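PDB 3KQF: enoyl-CoA hydratase/isomerase family protein from Bacillus anthracis, which probably catalyses the reversible addition of water across the double bond of trans-2-enoyl-CoA thioesters, the second step of fatty acid beta-oxidation. Local coordinates for residues A[172-175]-A[176-179]; A[111-115]-A[116-120]; A[160-163]-A[164-167]. All blocks are in the same frame, centred on the assembly; numbering follows the deposited sequence. Where two conformers were deposited one is given.

Contact 1 (A[172-175]-A[176-179])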
loop_
_atom_site.group_PDB
_atom_site.type_symbol
_atom_site.label_atom_id
_atom_site.label_comp_id
_atom_site.label_asym_id
_atom_site.label_seq_id
_atom_site.Cartn_x
_atom_site.Cartn_y
_atom_site.Cartn_z
ATOM N N ARG A 172 -14.057 16.348 -0.830
ATOM C CA ARG A 172 -12.877 17.117 -0.470
ATOM C C ARG A 172 -12.471 16.719 0.947
ATOM O O ARG A 172 -13.330 16.547 1.829
ATOM C CB ARG A 172 -13.137 18.624 -0.467
ATOM C CG ARG A 172 -13.604 19.237 -1.747
ATOM C CD ARG A 172 -13.655 20.751 -1.528
ATOM N NE ARG A 172 -14.079 21.493 -2.704
ATOM C CZ ARG A 172 -13.927 22.808 -2.854
ATOM N NH1 ARG A 172 -13.315 23.528 -1.931
ATOM N NH2 ARG A 172 -14.346 23.397 -3.958
ATOM N N ILE A 173 -11.164 16.617 1.171
ATOM C CA ILE A 173 -10.642 16.239 2.472
ATOM C C ILE A 173 -9.618 17.274 2.957
ATOM O O ILE A 173 -8.997 17.974 2.148
ATOM C CB ILE A 173 -10.042 14.831 2.419
ATOM C CG1 ILE A 173 -8.777 14.805 1.539
ATOM C CG2 ILE A 173 -11.104 13.817 1.874
ATOM C CD1 ILE A 173 -8.081 13.457 1.525
ATOM N N SER A 174 -9.477 17.398 4.272
ATOM C CA SER A 174 -8.543 18.344 4.868
ATOM C C SER A 174 -7.123 17.825 4.756
ATOM O O SER A 174 -6.904 16.661 4.499
ATOM C CB SER A 174 -8.843 18.531 6.341
ATOM O OG SER A 174 -8.598 17.330 7.061
ATOM N N ALA A 175 -6.165 18.692 5.043
ATOM C CA ALA A 175 -4.760 18.299 5.019
ATOM C C ALA A 175 -4.499 17.217 6.072
ATOM O O ALA A 175 -3.694 16.313 5.858
ATOM C CB ALA A 175 -3.891 19.511 5.284
ATOM N N GLN A 176 -5.191 17.339 7.205
ATOM C CA GLN A 176 -5.074 16.425 8.341
ATOM C C GLN A 176 -5.535 15.031 7.955
ATOM O O GLN A 176 -4.880 14.033 8.295
ATOM C CB GLN A 176 -5.904 16.940 9.539
ATOM C CG GLN A 176 -5.365 18.193 10.220
ATOM C CD GLN A 176 -5.442 19.488 9.384
ATOM O OE1 GLN A 176 -6.279 19.636 8.486
ATOM N NE2 GLN A 176 -4.583 20.449 9.724
ATOM N N GLU A 177 -6.664 14.972 7.245
ATOM C CA GLU A 177 -7.216 13.725 6.766
ATOM C C GLU A 177 -6.285 13.138 5.730
ATOM O O GLU A 177 -6.006 11.939 5.742
ATOM C CB GLU A 177 -8.631 13.927 6.197
ATOM C CG GLU A 177 -9.651 14.254 7.292
ATOM C CD GLU A 177 -11.017 14.705 6.788
ATOM O OE1 GLU A 177 -11.123 15.279 5.691
ATOM O OE2 GLU A 177 -11.988 14.557 7.559
ATOM N N ALA A 178 -5.785 13.985 4.834
ATOM C CA ALA A 178 -4.829 13.527 3.823
ATOM C C ALA A 178 -3.610 12.877 4.488
ATOM O O ALA A 178 -3.117 11.849 4.011
ATOM C CB ALA A 178 -4.390 14.666 2.952
ATOM N N LYS A 179 -3.117 13.489 5.567
ATOM C CA LYS A 179 -1.959 12.951 6.290
ATOM C C LYS A 179 -2.289 11.588 6.896
ATOM O O LYS A 179 -1.492 10.664 6.806
ATOM C CB LYS A 179 -1.474 13.882 7.394
ATOM C CG LYS A 179 -0.040 13.532 7.810
ATOM C CD LYS A 179 0.403 14.166 9.091
ATOM C CE LYS A 179 1.889 13.851 9.310
ATOM N NZ LYS A 179 2.214 12.421 8.968
#

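Contact 2 (A[111-115]-A[116-120])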
loop_
_atom_site.group_PDB
_atom_site.type_symbol
_atom_site.label_atom_id
_atom_site.label_comp_id
_atom_site.label_asym_id
_atom_site.label_seq_id
_atom_site.Cartn_x
_atom_site.Cartn_y
_atom_site.Cartn_z
ATOM N N GLY A 111 -2.713 25.451 -0.666
ATOM C CA GLY A 111 -4.150 25.704 -0.621
ATOM C C GLY A 111 -4.896 24.581 -1.300
ATOM O O GLY A 111 -4.407 23.457 -1.344
ATOM N N ILE A 112 -6.082 24.883 -1.835
ATOM C CA ILE A 112 -6.887 23.855 -2.498
ATOM C C ILE A 112 -6.105 23.170 -3.615
ATOM O O ILE A 112 -5.346 23.797 -4.348
ATOM C CB ILE A 112 -8.261 24.362 -3.049
ATOM C CG1 ILE A 112 -8.097 25.497 -4.066
ATOM C CG2 ILE A 112 -9.188 24.795 -1.892
ATOM C CD1 ILE A 112 -9.342 25.719 -4.920
ATOM N N ALA A 113 -6.298 21.862 -3.715
ATOM C CA ALA A 113 -5.649 21.032 -4.724
ATOM C C ALA A 113 -6.725 20.071 -5.155
ATOM O O ALA A 113 -6.904 19.006 -4.551
ATOM C CB ALA A 113 -4.459 20.276 -4.123
ATOM N N LEU A 114 -7.420 20.423 -6.221
ATOM C CA LEU A 114 -8.582 19.652 -6.633
ATOM C C LEU A 114 -8.490 19.172 -8.024
ATOM O O LEU A 114 -8.040 19.908 -8.898
ATOM C CB LEU A 114 -9.817 20.524 -6.525
ATOM C CG LEU A 114 -10.084 21.155 -5.173
ATOM C CD1 LEU A 114 -11.233 22.146 -5.322
ATOM C CD2 LEU A 114 -10.379 20.096 -4.111
ATOM N N GLY A 115 -8.887 17.917 -8.217
ATOM C CA GLY A 115 -8.903 17.294 -9.538
ATOM C C GLY A 115 -7.482 17.243 -10.069
ATOM O O GLY A 115 -6.593 16.640 -9.435
ATOM N N GLY A 116 -7.258 17.927 -11.190
ATOM C CA GLY A 116 -5.919 18.057 -11.779
ATOM C C GLY A 116 -4.884 18.539 -10.763
ATOM O O GLY A 116 -3.711 18.247 -10.911
ATOM N N GLY A 117 -5.318 19.307 -9.763
ATOM C CA GLY A 117 -4.422 19.775 -8.674
ATOM C C GLY A 117 -3.956 18.636 -7.777
ATOM O O GLY A 117 -2.780 18.587 -7.353
ATOM N N THR A 118 -4.868 17.726 -7.422
ATOM C CA THR A 118 -4.437 16.544 -6.686
ATOM C C THR A 118 -3.577 15.644 -7.602
ATOM O O THR A 118 -2.577 15.072 -7.154
ATOM C CB THR A 118 -5.607 15.799 -6.006
ATOM O OG1 THR A 118 -6.001 16.533 -4.835
ATOM C CG2 THR A 118 -5.193 14.412 -5.549
ATOM N N GLU A 119 -3.946 15.539 -8.881
ATOM C CA GLU A 119 -3.162 14.751 -9.815
ATOM C C GLU A 119 -1.730 15.268 -9.934
ATOM O O GLU A 119 -0.772 14.473 -9.985
ATOM C CB GLU A 119 -3.839 14.698 -11.183
ATOM C CG GLU A 119 -5.077 13.869 -11.161
ATOM C CD GLU A 119 -5.778 13.807 -12.487
ATOM O OE1 GLU A 119 -6.043 14.883 -13.103
ATOM O OE2 GLU A 119 -6.112 12.678 -12.907
ATOM N N LEU A 120 -1.583 16.585 -9.962
ATOM C CA LEU A 120 -0.270 17.213 -10.048
ATOM C C LEU A 120 0.565 16.874 -8.806
ATOM O O LEU A 120 1.763 16.545 -8.917
ATOM C CB LEU A 120 -0.428 18.743 -10.197
ATOM C CG LEU A 120 0.852 19.558 -10.331
ATOM C CD1 LEU A 120 1.650 19.037 -11.534
ATOM C CD2 LEU A 120 0.545 21.049 -10.456
#

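Contact 3 (A[160-163]-A[164-167])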
loop_
_atom_site.group_PDB
_atom_site.type_symbol
_atom_site.label_atom_id
_atom_site.label_comp_id
_atom_site.label_asym_id
_atom_site.label_seq_id
_atom_site.Cartn_x
_atom_site.Cartn_y
_atom_site.Cartn_z
ATOM N N VAL A 160 -6.078 0.771 -2.636
ATOM C CA VAL A 160 -7.231 0.763 -3.513
ATOM C C VAL A 160 -8.552 1.182 -2.844
ATOM O O VAL A 160 -9.309 1.927 -3.435
ATOM C CB VAL A 160 -7.382 -0.583 -4.252
ATOM C CG1 VAL A 160 -7.569 -1.747 -3.286
ATOM C CG2 VAL A 160 -8.567 -0.524 -5.255
ATOM N N GLY A 161 -8.761 0.761 -1.599
ATOM C CA GLY A 161 -10.004 1.052 -0.859
ATOM C C GLY A 161 -10.253 2.532 -0.635
ATOM O O GLY A 161 -11.329 3.052 -0.919
ATOM N N ARG A 162 -9.263 3.206 -0.071
ATOM C CA ARG A 162 -9.348 4.628 0.156
ATOM C C ARG A 162 -9.415 5.423 -1.150
ATOM O O ARG A 162 -10.166 6.400 -1.261
ATOM C CB ARG A 162 -8.162 5.096 1.014
ATOM C CG ARG A 162 -8.200 6.576 1.322
ATOM C CD ARG A 162 -9.384 6.932 2.200
ATOM N NE ARG A 162 -9.276 6.296 3.510
ATOM C CZ ARG A 162 -10.252 6.233 4.407
ATOM N NH1 ARG A 162 -11.465 6.696 4.126
ATOM N NH2 ARG A 162 -10.025 5.650 5.581
ATOM N N ALA A 163 -8.624 5.027 -2.140
ATOM C CA ALA A 163 -8.659 5.690 -3.442
ATOM C C ALA A 163 -10.052 5.608 -4.056
ATOM O O ALA A 163 -10.511 6.559 -4.669
ATOM C CB ALA A 163 -7.634 5.069 -4.394
ATOM N N LYS A 164 -10.699 4.450 -3.921
ATOM C CA LYS A 164 -12.030 4.249 -4.478
ATOM C C LYS A 164 -13.069 5.126 -3.789
ATOM O O LYS A 164 -13.868 5.778 -4.458
ATOM C CB LYS A 164 -12.439 2.774 -4.406
ATOM C CG LYS A 164 -11.816 1.928 -5.495
ATOM C CD LYS A 164 -12.194 0.463 -5.362
ATOM C CE LYS A 164 -11.833 -0.284 -6.664
ATOM N NZ LYS A 164 -12.299 -1.692 -6.660
ATOM N N GLU A 165 -13.070 5.168 -2.464
ATOM C CA GLU A 165 -14.095 5.990 -1.786
ATOM C C GLU A 165 -13.897 7.469 -2.167
ATOM O O GLU A 165 -14.847 8.177 -2.395
ATOM C CB GLU A 165 -14.147 5.770 -0.266
ATOM C CG GLU A 165 -13.006 6.262 0.587
ATOM C CD GLU A 165 -13.146 7.702 1.073
ATOM O OE1 GLU A 165 -12.341 8.098 1.940
ATOM O OE2 GLU A 165 -14.073 8.424 0.646
ATOM N N LEU A 166 -12.657 7.914 -2.254
ATOM C CA LEU A 166 -12.374 9.311 -2.621
ATOM C C LEU A 166 -12.785 9.651 -4.045
ATOM O O LEU A 166 -13.414 10.706 -4.293
ATOM C CB LEU A 166 -10.900 9.617 -2.431
ATOM C CG LEU A 166 -10.503 9.686 -0.946
ATOM C CD1 LEU A 166 -9.006 9.801 -0.843
ATOM C CD2 LEU A 166 -11.158 10.820 -0.198
ATOM N N ILE A 167 -12.428 8.779 -4.981
ATOM C CA ILE A 167 -12.795 8.999 -6.388
ATOM C C ILE A 167 -14.308 8.843 -6.628
ATOM O O ILE A 167 -14.903 9.637 -7.355
ATOM C CB ILE A 167 -11.926 8.136 -7.355
ATOM C CG1 ILE A 167 -10.493 8.670 -7.332
ATOM C CG2 ILE A 167 -12.460 8.243 -8.784
ATOM C CD1 ILE A 167 -9.440 7.699 -7.939
#

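Contact 1 (A[172-175]-A[176-179])
S174 and E177 hold each other by two reciprocal hydrogen bonds. The carboxylate atom E177 OE1 accepts from S174 N at 3.0 Å, and in return S174 OG accepts from E177 N at 3.1 Å; both bonds are nearly straight. The backbone N-H reaches OE1 on its anti side, about 31° out of the carboxylate plane, so the N-H comes in obliquely to the carboxylate. The serine hydroxyl is placed for its part by chi1 of 66°, which tucks OG between the backbone N and the carbonyl carbon and turns it to the incoming helix. E177 has CG anti to its carbonyl carbon (chi1 -70°), and from there an extended chain carries the carboxylate back to the strand. Its CG passes 3.3 Å from S174 OG, so the hydroxyl also packs against the glutamate's aliphatic part.

This is a capping box: S174 is the N-cap of helix 175-181, and the reciprocal pair ties the end of the short strand 173-174 to the first turn. Regular helix bonds take over directly, A178 N to S174 O at 2.9 Å and K179 N to A175 O at the same length.

Around the box, I173 crosses E177 at an angle, and I173 CB lies 3.5 Å from E177 OE1. I173 CD1 reaches the other way, to A178 CB at 4.1 Å, and L183 packs on both I173 and A178. On the outer side Q176 folds its OE1 back over S174 CB, while Q176 NE2 bonds the carbonyl of E131. K179 instead leads away from the turn, to a salt bridge with E180 of the second subunit.

Contact 2 (A[111-115]-A[116-120])
T118 reaches back across the turn to A113: its hydroxyl donates to the strand carbonyl, with T118 OG1 2.6 Å from A113 O. The donor stands above the carbonyl plane, 45° out of it, and does not lie on a lone pair. With chi1 at -76°, OG1 sits beside the backbone N and faces the strand while CG2 takes the position anti to that N. Beside this bond the backbone closes the corner. G117 N donates to L114 O at 2.9 Å, again from well above the carbonyl plane, whereas E119 N approaches G115 O in the carbonyl plane at 2.9 Å and nearly straight. T118 N makes a weak, strongly bent bond to the same G115 O.

Strand 112-114 and the helix segment 116-120 run almost at right angles (97°), their axes 5.2 Å apart. G117 is what allows so close an approach: it sits with its CA 4.3 Å from A113 CA, where a CB would run into the strand. G115, the N-cap residue, has a positive phi. Alongside, A113 CB rests 4.0 Å from G117 O.

Further out, L135 of strand 134-136 packs on T118, and G136 N donates to T118 OG1. E119 sends its carboxylate away from the strand, where OE2 accepts from A148 N and G150 N. In the crotonase fold, a glycine-rich helix start in the corresponding region supplies a backbone N-H to the oxyanion hole, and this turn is consistent with that role. T118 OG1 is thus both donor to A113 O and acceptor from G136 N, which fixes the rotation of a buried hydroxyl and pins the helix start to two strands at once.

Contact 3 (A[160-163]-A[164-167])
The guanidinium of R162 meets E165 at its edge: NH1 donates to E165 OE1 at 2.7 Å, with OE1 just 4° out of the guanidinium plane. The carboxylate is turned almost perpendicular to it, the two planes 80° apart, and OE1 is approached on its anti side and well out of the carboxylate plane. Two aromatic residues make cation-pi contacts with R162, Y181 of the same chain and F186 of the third subunit. The arginine gets there by bending at chi2 and chi3, which swings its head round to lie alongside E165 and brings CD to 3.2 Å from E165 OE1. E165, with CG between its backbone N and carbonyl carbon, bends back to meet it, and the same OE1 also pairs with R171.

This salt bridge spans one turn of helix 160-169, whose i to i+4 backbone bonds here include K164 N to V160 O (2.9 Å) and I167 N to A163 O. The helix lies against helix 150-158 on one flank and the third subunit of the trimer on another.

Along that subunit boundary K164 runs extended beside V160, both pointing the same way, with K164 CE 3.6 Å from V160 CG2. I219 of the third subunit packs on both, and the ammonium continues past the valine to D125 and S220 of that subunit. On the side of helix 150-158, L166 crosses R162 obliquely, L166 CD1 lying 4.0 Å from R162 CG, and I158 packs against the leucine.

Contact 2 is the most deeply set, about 11 Å from the chain's centre to its own and wholly buried; contact 1 is partly exposed, and contact 3, farther out at about 20 Å, is largely buried between its own chain and the third subunit. Contacts 1 and 2 both launch a helix from a strand of the same three-stranded sheet, one with a side-chain capping box, the other with glycines and a threonine hydroxyl. Contact 3 lies within one helix, and its charged groups work partly between subunits. R172 NH2 packs on L114 CD1 at 3.6 Å, joining contacts 1 and 2, and I173 CG2 meets L166 CD2 at 3.6 Å, joining contacts 1 and 3; contacts 2 and 3 do not touch.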